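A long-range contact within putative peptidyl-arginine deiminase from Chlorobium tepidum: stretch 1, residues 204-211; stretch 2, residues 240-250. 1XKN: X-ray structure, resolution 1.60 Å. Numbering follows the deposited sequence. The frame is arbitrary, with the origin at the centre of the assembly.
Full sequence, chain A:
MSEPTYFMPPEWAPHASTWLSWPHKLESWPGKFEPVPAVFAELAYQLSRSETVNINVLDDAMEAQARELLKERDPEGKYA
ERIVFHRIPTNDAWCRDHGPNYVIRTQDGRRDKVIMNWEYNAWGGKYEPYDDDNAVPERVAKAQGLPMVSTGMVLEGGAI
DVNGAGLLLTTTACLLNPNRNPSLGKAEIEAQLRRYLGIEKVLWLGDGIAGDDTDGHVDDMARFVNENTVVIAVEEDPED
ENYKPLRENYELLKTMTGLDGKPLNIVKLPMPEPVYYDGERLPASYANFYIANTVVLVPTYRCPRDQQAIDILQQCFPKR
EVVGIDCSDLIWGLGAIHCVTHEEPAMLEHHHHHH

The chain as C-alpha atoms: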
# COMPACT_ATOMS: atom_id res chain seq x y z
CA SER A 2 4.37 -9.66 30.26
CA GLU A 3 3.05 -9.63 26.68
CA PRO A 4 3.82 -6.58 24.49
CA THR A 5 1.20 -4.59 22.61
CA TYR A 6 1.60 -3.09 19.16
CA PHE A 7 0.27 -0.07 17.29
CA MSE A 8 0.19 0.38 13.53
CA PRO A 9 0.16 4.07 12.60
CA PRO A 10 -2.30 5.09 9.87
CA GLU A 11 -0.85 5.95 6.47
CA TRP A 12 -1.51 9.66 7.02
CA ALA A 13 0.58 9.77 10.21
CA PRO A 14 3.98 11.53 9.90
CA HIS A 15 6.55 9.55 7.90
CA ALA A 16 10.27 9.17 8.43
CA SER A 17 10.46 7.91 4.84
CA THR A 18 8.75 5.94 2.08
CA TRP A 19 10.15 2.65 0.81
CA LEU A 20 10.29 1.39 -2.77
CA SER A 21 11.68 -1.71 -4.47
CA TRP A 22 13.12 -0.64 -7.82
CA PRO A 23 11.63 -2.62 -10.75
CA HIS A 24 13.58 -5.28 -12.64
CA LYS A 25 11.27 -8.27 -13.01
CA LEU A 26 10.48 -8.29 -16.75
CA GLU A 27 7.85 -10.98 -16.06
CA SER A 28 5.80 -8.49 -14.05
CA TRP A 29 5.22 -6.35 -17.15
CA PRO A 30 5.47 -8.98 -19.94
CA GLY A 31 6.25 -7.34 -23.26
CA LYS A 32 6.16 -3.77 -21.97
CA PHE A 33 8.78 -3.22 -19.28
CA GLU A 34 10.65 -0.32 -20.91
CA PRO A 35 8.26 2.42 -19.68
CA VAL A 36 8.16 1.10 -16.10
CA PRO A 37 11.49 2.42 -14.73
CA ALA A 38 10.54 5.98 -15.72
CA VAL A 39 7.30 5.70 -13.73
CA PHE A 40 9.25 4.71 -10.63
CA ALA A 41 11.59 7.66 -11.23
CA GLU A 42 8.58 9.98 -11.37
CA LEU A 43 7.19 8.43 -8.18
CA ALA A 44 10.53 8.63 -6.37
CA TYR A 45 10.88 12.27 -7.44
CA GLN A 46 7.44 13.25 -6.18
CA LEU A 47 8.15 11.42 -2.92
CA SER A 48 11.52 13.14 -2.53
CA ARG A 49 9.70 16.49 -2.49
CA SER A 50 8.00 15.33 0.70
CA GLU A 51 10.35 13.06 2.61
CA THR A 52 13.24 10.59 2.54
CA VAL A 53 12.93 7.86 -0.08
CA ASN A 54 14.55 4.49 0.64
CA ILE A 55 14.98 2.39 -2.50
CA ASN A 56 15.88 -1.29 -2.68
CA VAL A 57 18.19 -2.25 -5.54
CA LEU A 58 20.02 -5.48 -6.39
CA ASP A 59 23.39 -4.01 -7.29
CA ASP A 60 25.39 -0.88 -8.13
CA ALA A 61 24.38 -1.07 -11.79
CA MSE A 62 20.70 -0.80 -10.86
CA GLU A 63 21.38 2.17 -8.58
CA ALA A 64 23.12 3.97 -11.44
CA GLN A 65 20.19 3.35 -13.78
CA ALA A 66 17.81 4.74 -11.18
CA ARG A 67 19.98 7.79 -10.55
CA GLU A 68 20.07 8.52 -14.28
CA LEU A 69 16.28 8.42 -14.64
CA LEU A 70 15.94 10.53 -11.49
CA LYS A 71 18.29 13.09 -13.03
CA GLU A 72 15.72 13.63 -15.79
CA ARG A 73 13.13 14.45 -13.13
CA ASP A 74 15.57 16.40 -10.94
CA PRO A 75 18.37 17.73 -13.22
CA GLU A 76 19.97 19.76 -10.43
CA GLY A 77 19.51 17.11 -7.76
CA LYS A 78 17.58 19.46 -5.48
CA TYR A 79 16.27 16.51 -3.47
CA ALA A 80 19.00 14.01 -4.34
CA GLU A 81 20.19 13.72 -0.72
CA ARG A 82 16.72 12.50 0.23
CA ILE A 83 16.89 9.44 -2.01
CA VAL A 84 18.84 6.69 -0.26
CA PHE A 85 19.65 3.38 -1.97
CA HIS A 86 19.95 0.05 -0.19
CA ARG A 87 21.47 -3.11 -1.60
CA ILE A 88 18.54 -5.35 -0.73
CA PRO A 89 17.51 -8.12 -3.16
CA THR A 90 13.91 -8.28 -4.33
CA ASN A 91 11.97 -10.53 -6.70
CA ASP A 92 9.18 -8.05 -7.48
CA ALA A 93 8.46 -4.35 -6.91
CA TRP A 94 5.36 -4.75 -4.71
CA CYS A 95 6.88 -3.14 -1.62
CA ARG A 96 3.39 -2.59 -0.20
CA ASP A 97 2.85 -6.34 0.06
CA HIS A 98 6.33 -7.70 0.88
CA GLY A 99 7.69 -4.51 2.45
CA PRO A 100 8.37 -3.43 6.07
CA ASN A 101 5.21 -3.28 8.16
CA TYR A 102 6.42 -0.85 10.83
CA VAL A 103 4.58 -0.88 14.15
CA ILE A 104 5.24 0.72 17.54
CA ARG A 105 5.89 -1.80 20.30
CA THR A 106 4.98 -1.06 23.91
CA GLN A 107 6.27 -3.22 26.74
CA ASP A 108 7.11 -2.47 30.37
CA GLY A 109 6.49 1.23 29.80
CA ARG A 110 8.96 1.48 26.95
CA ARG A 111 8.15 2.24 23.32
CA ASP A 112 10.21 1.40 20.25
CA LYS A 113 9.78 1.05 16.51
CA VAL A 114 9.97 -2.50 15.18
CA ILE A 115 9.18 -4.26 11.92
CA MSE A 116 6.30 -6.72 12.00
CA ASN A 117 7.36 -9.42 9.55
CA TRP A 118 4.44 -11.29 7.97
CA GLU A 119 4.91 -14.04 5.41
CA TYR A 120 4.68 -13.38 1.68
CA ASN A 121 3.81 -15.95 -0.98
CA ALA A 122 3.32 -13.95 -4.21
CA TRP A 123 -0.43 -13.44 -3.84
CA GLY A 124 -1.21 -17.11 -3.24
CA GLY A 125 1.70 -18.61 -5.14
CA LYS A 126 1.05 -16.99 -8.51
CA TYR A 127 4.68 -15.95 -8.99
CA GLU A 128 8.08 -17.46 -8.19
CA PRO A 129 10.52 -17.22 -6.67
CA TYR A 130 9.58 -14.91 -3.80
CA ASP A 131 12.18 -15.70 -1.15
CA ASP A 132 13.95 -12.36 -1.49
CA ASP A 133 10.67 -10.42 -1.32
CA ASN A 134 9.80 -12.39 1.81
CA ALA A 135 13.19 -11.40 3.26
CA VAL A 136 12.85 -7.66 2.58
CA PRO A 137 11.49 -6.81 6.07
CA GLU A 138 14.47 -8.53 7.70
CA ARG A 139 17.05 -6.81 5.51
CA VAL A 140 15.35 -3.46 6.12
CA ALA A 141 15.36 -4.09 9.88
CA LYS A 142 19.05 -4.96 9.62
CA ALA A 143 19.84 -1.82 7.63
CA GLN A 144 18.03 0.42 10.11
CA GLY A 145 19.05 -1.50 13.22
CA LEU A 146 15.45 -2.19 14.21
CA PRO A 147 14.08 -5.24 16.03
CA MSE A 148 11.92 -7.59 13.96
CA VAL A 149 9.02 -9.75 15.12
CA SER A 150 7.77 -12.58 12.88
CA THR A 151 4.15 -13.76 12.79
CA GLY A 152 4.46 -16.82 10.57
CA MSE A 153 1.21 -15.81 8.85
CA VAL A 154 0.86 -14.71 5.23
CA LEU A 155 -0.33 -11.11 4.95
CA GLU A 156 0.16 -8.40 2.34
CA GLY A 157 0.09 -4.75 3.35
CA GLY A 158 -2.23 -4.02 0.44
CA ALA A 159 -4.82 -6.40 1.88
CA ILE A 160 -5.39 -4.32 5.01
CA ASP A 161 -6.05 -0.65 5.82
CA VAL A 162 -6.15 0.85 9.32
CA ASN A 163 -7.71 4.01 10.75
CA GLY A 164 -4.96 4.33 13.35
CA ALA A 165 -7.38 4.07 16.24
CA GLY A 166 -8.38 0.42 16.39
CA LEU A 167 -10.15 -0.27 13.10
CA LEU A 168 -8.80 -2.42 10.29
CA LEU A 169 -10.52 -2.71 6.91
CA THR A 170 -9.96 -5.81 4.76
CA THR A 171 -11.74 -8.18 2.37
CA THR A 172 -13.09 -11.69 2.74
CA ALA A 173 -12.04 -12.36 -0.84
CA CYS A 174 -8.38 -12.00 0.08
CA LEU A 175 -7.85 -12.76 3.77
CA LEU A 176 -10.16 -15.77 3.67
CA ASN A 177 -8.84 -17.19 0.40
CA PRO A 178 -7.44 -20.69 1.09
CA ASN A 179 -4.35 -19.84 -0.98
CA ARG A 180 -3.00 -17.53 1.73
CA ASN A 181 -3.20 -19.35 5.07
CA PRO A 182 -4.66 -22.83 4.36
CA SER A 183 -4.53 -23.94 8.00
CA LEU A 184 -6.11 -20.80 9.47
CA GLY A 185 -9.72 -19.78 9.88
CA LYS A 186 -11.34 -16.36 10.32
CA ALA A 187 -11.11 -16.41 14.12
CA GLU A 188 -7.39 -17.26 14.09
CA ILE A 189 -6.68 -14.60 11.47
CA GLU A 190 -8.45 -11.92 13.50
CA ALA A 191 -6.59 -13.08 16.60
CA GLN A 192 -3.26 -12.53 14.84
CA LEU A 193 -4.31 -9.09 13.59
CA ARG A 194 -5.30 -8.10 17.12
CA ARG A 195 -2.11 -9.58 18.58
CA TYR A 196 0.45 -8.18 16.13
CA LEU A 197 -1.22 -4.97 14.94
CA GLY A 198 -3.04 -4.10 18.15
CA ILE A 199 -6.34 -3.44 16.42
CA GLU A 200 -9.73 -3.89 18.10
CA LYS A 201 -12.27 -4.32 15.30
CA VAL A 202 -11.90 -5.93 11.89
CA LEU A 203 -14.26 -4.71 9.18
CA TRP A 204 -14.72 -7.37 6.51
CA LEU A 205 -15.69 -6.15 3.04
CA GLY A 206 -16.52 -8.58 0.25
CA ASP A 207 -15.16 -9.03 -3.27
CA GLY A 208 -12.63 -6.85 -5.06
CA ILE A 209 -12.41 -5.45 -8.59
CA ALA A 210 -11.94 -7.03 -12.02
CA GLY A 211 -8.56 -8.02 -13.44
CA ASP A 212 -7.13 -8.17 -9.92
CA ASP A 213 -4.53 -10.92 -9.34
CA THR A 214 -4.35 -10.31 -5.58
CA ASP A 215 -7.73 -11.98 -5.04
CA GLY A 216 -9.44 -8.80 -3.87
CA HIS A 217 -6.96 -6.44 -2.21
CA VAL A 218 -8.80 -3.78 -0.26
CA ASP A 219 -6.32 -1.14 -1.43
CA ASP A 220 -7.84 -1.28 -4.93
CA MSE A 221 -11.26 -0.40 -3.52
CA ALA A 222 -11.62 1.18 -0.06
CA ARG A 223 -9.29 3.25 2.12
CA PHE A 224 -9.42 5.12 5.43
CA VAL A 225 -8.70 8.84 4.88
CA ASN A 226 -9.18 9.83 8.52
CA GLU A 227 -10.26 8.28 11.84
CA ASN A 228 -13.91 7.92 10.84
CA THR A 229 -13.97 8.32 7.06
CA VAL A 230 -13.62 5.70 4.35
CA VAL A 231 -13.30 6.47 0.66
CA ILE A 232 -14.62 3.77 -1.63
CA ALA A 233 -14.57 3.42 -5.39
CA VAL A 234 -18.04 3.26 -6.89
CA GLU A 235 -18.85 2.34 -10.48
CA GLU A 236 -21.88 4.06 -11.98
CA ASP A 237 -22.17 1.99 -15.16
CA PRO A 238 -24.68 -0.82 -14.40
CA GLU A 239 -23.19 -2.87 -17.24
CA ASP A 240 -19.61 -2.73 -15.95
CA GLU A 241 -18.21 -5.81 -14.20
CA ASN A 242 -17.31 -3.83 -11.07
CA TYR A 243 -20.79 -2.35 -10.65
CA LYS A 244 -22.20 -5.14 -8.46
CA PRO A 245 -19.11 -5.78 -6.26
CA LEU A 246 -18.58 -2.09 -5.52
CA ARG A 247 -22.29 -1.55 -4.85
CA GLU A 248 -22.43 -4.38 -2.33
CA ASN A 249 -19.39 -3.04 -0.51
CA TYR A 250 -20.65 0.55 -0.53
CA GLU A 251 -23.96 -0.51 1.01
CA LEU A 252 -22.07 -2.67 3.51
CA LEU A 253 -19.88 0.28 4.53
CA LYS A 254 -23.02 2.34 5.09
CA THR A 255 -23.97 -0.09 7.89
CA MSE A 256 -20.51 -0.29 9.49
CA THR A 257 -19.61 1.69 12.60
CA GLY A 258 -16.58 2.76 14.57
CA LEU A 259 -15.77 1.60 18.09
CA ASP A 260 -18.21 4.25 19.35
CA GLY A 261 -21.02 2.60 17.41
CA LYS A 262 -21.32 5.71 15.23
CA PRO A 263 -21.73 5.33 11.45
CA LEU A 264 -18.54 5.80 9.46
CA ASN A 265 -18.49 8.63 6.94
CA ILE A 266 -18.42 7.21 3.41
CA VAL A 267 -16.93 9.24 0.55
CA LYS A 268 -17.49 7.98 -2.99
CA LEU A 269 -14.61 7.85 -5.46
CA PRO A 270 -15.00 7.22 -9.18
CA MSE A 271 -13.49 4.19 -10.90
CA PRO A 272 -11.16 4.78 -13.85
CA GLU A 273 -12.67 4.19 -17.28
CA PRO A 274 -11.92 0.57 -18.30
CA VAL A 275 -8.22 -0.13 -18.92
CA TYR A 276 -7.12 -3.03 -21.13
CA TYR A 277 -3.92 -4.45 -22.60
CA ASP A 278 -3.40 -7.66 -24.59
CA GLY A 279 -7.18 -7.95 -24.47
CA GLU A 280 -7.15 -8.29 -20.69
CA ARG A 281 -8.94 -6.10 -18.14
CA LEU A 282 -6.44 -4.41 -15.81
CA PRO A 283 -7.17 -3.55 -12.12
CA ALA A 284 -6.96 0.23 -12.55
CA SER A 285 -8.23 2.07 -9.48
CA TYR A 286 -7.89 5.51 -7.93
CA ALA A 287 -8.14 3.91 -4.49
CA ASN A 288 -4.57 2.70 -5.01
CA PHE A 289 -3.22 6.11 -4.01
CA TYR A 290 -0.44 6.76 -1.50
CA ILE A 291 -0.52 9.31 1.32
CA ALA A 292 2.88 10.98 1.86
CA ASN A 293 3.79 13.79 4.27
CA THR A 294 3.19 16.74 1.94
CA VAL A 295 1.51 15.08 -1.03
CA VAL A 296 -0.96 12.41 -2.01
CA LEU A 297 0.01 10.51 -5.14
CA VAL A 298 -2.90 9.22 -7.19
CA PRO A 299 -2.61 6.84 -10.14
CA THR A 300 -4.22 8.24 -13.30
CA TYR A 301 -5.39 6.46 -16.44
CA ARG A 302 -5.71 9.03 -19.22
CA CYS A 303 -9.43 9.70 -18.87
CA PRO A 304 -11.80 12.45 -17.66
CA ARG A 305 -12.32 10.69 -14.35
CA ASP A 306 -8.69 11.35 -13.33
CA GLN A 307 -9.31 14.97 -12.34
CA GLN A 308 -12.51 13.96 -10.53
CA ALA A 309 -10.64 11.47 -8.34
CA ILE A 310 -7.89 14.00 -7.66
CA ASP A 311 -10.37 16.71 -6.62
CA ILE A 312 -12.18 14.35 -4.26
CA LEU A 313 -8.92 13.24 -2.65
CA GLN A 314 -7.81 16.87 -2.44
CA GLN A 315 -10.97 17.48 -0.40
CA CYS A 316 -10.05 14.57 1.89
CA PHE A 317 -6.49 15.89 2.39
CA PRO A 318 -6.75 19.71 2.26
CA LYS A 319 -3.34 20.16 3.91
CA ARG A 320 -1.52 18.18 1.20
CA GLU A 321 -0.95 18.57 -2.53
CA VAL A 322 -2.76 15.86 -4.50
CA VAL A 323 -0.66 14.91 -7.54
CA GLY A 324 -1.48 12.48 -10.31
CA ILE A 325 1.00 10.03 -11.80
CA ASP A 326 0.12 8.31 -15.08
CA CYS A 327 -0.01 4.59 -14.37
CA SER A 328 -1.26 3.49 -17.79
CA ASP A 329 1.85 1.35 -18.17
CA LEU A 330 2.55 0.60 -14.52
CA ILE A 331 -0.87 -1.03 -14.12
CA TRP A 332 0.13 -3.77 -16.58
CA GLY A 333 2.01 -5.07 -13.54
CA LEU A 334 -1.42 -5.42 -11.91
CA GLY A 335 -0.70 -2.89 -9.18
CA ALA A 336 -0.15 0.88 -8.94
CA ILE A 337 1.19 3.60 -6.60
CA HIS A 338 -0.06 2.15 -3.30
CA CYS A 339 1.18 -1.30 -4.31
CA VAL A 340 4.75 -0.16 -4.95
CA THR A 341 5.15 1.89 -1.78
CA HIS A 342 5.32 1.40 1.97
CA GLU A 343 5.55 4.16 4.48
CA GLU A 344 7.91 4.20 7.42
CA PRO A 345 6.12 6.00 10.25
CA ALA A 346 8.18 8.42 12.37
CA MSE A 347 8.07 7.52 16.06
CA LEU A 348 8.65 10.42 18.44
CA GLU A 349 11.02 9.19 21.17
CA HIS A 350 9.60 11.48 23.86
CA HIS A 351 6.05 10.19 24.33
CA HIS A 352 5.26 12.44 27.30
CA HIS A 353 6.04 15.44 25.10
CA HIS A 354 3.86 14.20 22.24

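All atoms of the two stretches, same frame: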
# COMPACT_ATOMS: atom_id res chain seq x y z
N TRP A 204 -14.85 -6.53 7.69
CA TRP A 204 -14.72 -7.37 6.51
C TRP A 204 -15.59 -7.00 5.32
O TRP A 204 -16.81 -7.19 5.35
CB TRP A 204 -15.00 -8.83 6.86
CG TRP A 204 -14.05 -9.44 7.83
CD1 TRP A 204 -14.10 -9.36 9.19
CD2 TRP A 204 -12.92 -10.25 7.51
NE1 TRP A 204 -13.07 -10.09 9.74
CE2 TRP A 204 -12.32 -10.64 8.74
CE3 TRP A 204 -12.34 -10.69 6.31
CZ2 TRP A 204 -11.19 -11.45 8.80
CZ3 TRP A 204 -11.21 -11.50 6.37
CH2 TRP A 204 -10.64 -11.86 7.61
N LEU A 205 -14.96 -6.49 4.26
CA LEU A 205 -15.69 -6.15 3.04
C LEU A 205 -15.75 -7.44 2.22
O LEU A 205 -15.20 -8.46 2.63
CB LEU A 205 -14.97 -5.05 2.26
CG LEU A 205 -14.90 -3.69 2.96
CD1 LEU A 205 -14.14 -2.70 2.08
CD2 LEU A 205 -16.31 -3.19 3.22
N GLY A 206 -16.38 -7.38 1.05
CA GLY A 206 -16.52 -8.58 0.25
C GLY A 206 -15.52 -8.85 -0.86
O GLY A 206 -14.35 -9.14 -0.60
N ASP A 207 -16.00 -8.78 -2.10
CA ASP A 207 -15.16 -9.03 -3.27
C ASP A 207 -14.43 -7.77 -3.72
O ASP A 207 -14.79 -6.66 -3.33
CB ASP A 207 -16.03 -9.55 -4.42
CG ASP A 207 -16.57 -10.95 -4.17
OD1 ASP A 207 -17.53 -11.34 -4.85
OD2 ASP A 207 -16.02 -11.65 -3.30
N GLY A 208 -13.41 -7.97 -4.54
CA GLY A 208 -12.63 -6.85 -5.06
C GLY A 208 -13.03 -6.50 -6.48
O GLY A 208 -14.14 -6.83 -6.91
N ILE A 209 -12.13 -5.86 -7.22
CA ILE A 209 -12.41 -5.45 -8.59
C ILE A 209 -11.91 -6.43 -9.65
O ILE A 209 -11.18 -7.37 -9.36
CB ILE A 209 -11.82 -4.06 -8.90
CG1 ILE A 209 -10.29 -4.11 -8.85
CG2 ILE A 209 -12.36 -3.04 -7.90
CD1 ILE A 209 -9.61 -2.80 -9.22
N ALA A 210 -12.31 -6.18 -10.90
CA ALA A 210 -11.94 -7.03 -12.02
C ALA A 210 -10.48 -6.90 -12.44
O ALA A 210 -9.86 -5.84 -12.30
CB ALA A 210 -12.84 -6.74 -13.21
N GLY A 211 -9.94 -8.00 -12.97
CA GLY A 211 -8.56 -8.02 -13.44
C GLY A 211 -7.52 -8.05 -12.34
O GLY A 211 -6.32 -8.00 -12.60
N ASP A 240 -21.01 -2.45 -16.24
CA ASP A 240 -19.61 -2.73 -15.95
C ASP A 240 -19.48 -3.85 -14.93
O ASP A 240 -20.28 -3.95 -14.00
CB ASP A 240 -18.93 -1.48 -15.41
CG ASP A 240 -17.45 -1.70 -15.17
OD1 ASP A 240 -16.69 -1.76 -16.16
OD2 ASP A 240 -17.05 -1.82 -13.99
N GLU A 241 -18.45 -4.68 -15.09
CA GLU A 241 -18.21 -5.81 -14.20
C GLU A 241 -18.03 -5.45 -12.73
O GLU A 241 -18.34 -6.25 -11.85
CB GLU A 241 -16.99 -6.60 -14.68
CG GLU A 241 -17.17 -7.32 -16.02
CD GLU A 241 -17.58 -6.39 -17.14
OE1 GLU A 241 -16.91 -5.34 -17.34
OE2 GLU A 241 -18.57 -6.70 -17.85
N ASN A 242 -17.53 -4.25 -12.46
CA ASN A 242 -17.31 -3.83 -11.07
C ASN A 242 -18.54 -3.21 -10.41
O ASN A 242 -18.53 -2.96 -9.21
CB ASN A 242 -16.15 -2.83 -10.98
CG ASN A 242 -14.83 -3.46 -11.36
OD1 ASN A 242 -14.51 -4.58 -10.96
ND2 ASN A 242 -14.03 -2.72 -12.13
N TYR A 243 -19.58 -2.97 -11.19
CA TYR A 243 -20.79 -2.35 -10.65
C TYR A 243 -21.33 -3.08 -9.41
O TYR A 243 -21.44 -2.49 -8.34
CB TYR A 243 -21.89 -2.30 -11.72
CG TYR A 243 -23.10 -1.51 -11.29
CD1 TYR A 243 -23.05 -0.11 -11.21
CD2 TYR A 243 -24.30 -2.14 -10.96
CE1 TYR A 243 -24.16 0.63 -10.82
CE2 TYR A 243 -25.42 -1.40 -10.56
CZ TYR A 243 -25.34 -0.02 -10.49
OH TYR A 243 -26.43 0.72 -10.09
N LYS A 244 -21.66 -4.36 -9.57
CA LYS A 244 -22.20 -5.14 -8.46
C LYS A 244 -21.30 -5.22 -7.22
O LYS A 244 -21.72 -4.87 -6.12
CB LYS A 244 -22.55 -6.55 -8.95
CG LYS A 244 -23.10 -7.49 -7.89
CD LYS A 244 -23.57 -8.78 -8.53
CE LYS A 244 -24.05 -9.78 -7.49
NZ LYS A 244 -22.95 -10.23 -6.60
N PRO A 245 -20.04 -5.67 -7.39
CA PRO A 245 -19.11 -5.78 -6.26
C PRO A 245 -18.93 -4.48 -5.48
O PRO A 245 -18.94 -4.48 -4.24
CB PRO A 245 -17.80 -6.22 -6.93
CG PRO A 245 -18.27 -6.95 -8.14
CD PRO A 245 -19.39 -6.09 -8.64
N LEU A 246 -18.77 -3.37 -6.19
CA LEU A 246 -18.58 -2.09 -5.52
C LEU A 246 -19.87 -1.62 -4.84
O LEU A 246 -19.81 -1.00 -3.78
CB LEU A 246 -18.08 -1.04 -6.52
CG LEU A 246 -16.69 -1.33 -7.08
CD1 LEU A 246 -16.35 -0.31 -8.16
CD2 LEU A 246 -15.66 -1.29 -5.96
N ARG A 247 -21.02 -1.94 -5.43
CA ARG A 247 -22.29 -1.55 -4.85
C ARG A 247 -22.53 -2.28 -3.53
O ARG A 247 -22.95 -1.67 -2.54
CB ARG A 247 -23.43 -1.87 -5.83
CG ARG A 247 -23.67 -0.79 -6.86
CD ARG A 247 -24.29 0.43 -6.20
NE ARG A 247 -25.56 0.07 -5.57
CZ ARG A 247 -26.14 0.76 -4.59
NH1 ARG A 247 -25.56 1.86 -4.12
NH2 ARG A 247 -27.30 0.36 -4.09
N GLU A 248 -22.25 -3.57 -3.53
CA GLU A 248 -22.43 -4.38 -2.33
C GLU A 248 -21.54 -3.87 -1.20
O GLU A 248 -21.96 -3.79 -0.05
CB GLU A 248 -22.11 -5.85 -2.62
CG GLU A 248 -22.94 -6.44 -3.75
CD GLU A 248 -22.57 -7.88 -4.06
OE1 GLU A 248 -21.36 -8.17 -4.17
OE2 GLU A 248 -23.49 -8.72 -4.21
N ASN A 249 -20.30 -3.52 -1.53
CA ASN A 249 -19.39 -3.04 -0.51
C ASN A 249 -19.73 -1.63 -0.03
O ASN A 249 -19.51 -1.31 1.14
CB ASN A 249 -17.95 -3.11 -1.00
CG ASN A 249 -17.43 -4.53 -1.01
OD1 ASN A 249 -17.60 -5.26 -0.03
ND2 ASN A 249 -16.79 -4.94 -2.10
N TYR A 250 -20.27 -0.80 -0.92
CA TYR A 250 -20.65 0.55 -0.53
C TYR A 250 -21.80 0.45 0.46
O TYR A 250 -21.79 1.10 1.51
CB TYR A 250 -21.09 1.37 -1.75
CG TYR A 250 -21.75 2.68 -1.37
CD1 TYR A 250 -20.99 3.75 -0.88
CD2 TYR A 250 -23.13 2.83 -1.44
CE1 TYR A 250 -21.61 4.93 -0.46
CE2 TYR A 250 -23.75 4.00 -1.02
CZ TYR A 250 -22.99 5.05 -0.53
OH TYR A 250 -23.60 6.20 -0.09
O HOH W 1 -18.65 -7.52 -2.73
O HOH W 2 -19.88 -9.45 -6.27
O HOH W 3 -11.33 -3.41 -12.59

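Two asparagines on one face of a helix and the turn before it hold a nearly extended run of loop by its backbone. The two stretches run antiparallel, Leu205 lying nearest Asn249, Asp207 nearest Pro245 and Ile209 nearest Asn242, and the contact buries 414 Å² in all.

Trp204 points away and takes no part. Leu205, the last strand residue, is buried and points sideways, and its CB lies 3.5 Å from Asn249 OD1 as the chain enters the contact. The first polar lock follows at once: Gly206 N donates to Asn249 OD1 at 2.7 Å with a nearly straight angle of 168°. The absence of a side chain at Gly206 is not forced by the helix, since a CB there would point toward it and find room.

Asp207 uses its backbone more than its side chain. Its O accepts a weak bond from Asn249 ND2 (2.9 Å, 130°), so a single amide, with chi1 in m, reads a donor and an acceptor on neighbouring residues; this suits asparagine to the site, and Asn249 has the largest covered area of the contact. Water extends the link at the exposed margin. Water 1 accepts from Asp207 N at 3.0 Å and donates to Glu248 OE1 at 3.1 Å, while water 2 donates to Glu248 OE1 at 2.9 Å and, weakly, to Asp207 OD1 at 3.3 Å. Glu248 is itself joined to the residue one helical turn earlier by a salt bridge from its OE2 to Lys244 NZ, 2.9 Å.

Gly208 brings bare backbone against the helix, its O packing 3.7 Å from Pro245 CB. Proline fits here: in the first turn of a helix its missing N-H costs little, and its ring offers a compact apolar surface. Ile209 is buried, and its CG2 meets Leu246 CD2 at 4.2 Å, a modest apolar contact between the polar locks.

At Ala210 the second asparagine takes hold. Ala210 N donates to Asn242 OD1 at 2.7 Å (149°), and water 3 completes the amide's pairing, accepting from Asn242 ND2 at 2.8 Å and donating to Ala210 O at 2.9 Å. The small methyl of Ala210 points toward the helix stretch, its CB 3.5 Å from Asn242 OD1 and 4.4 Å from Glu241 CB. Asn242 is held in turn by a type I turn from Asp240 to Tyr243, where Asp240 OD2 caps Asn242 N at 2.9 Å. Gly211, with positive phi, leaves the contact.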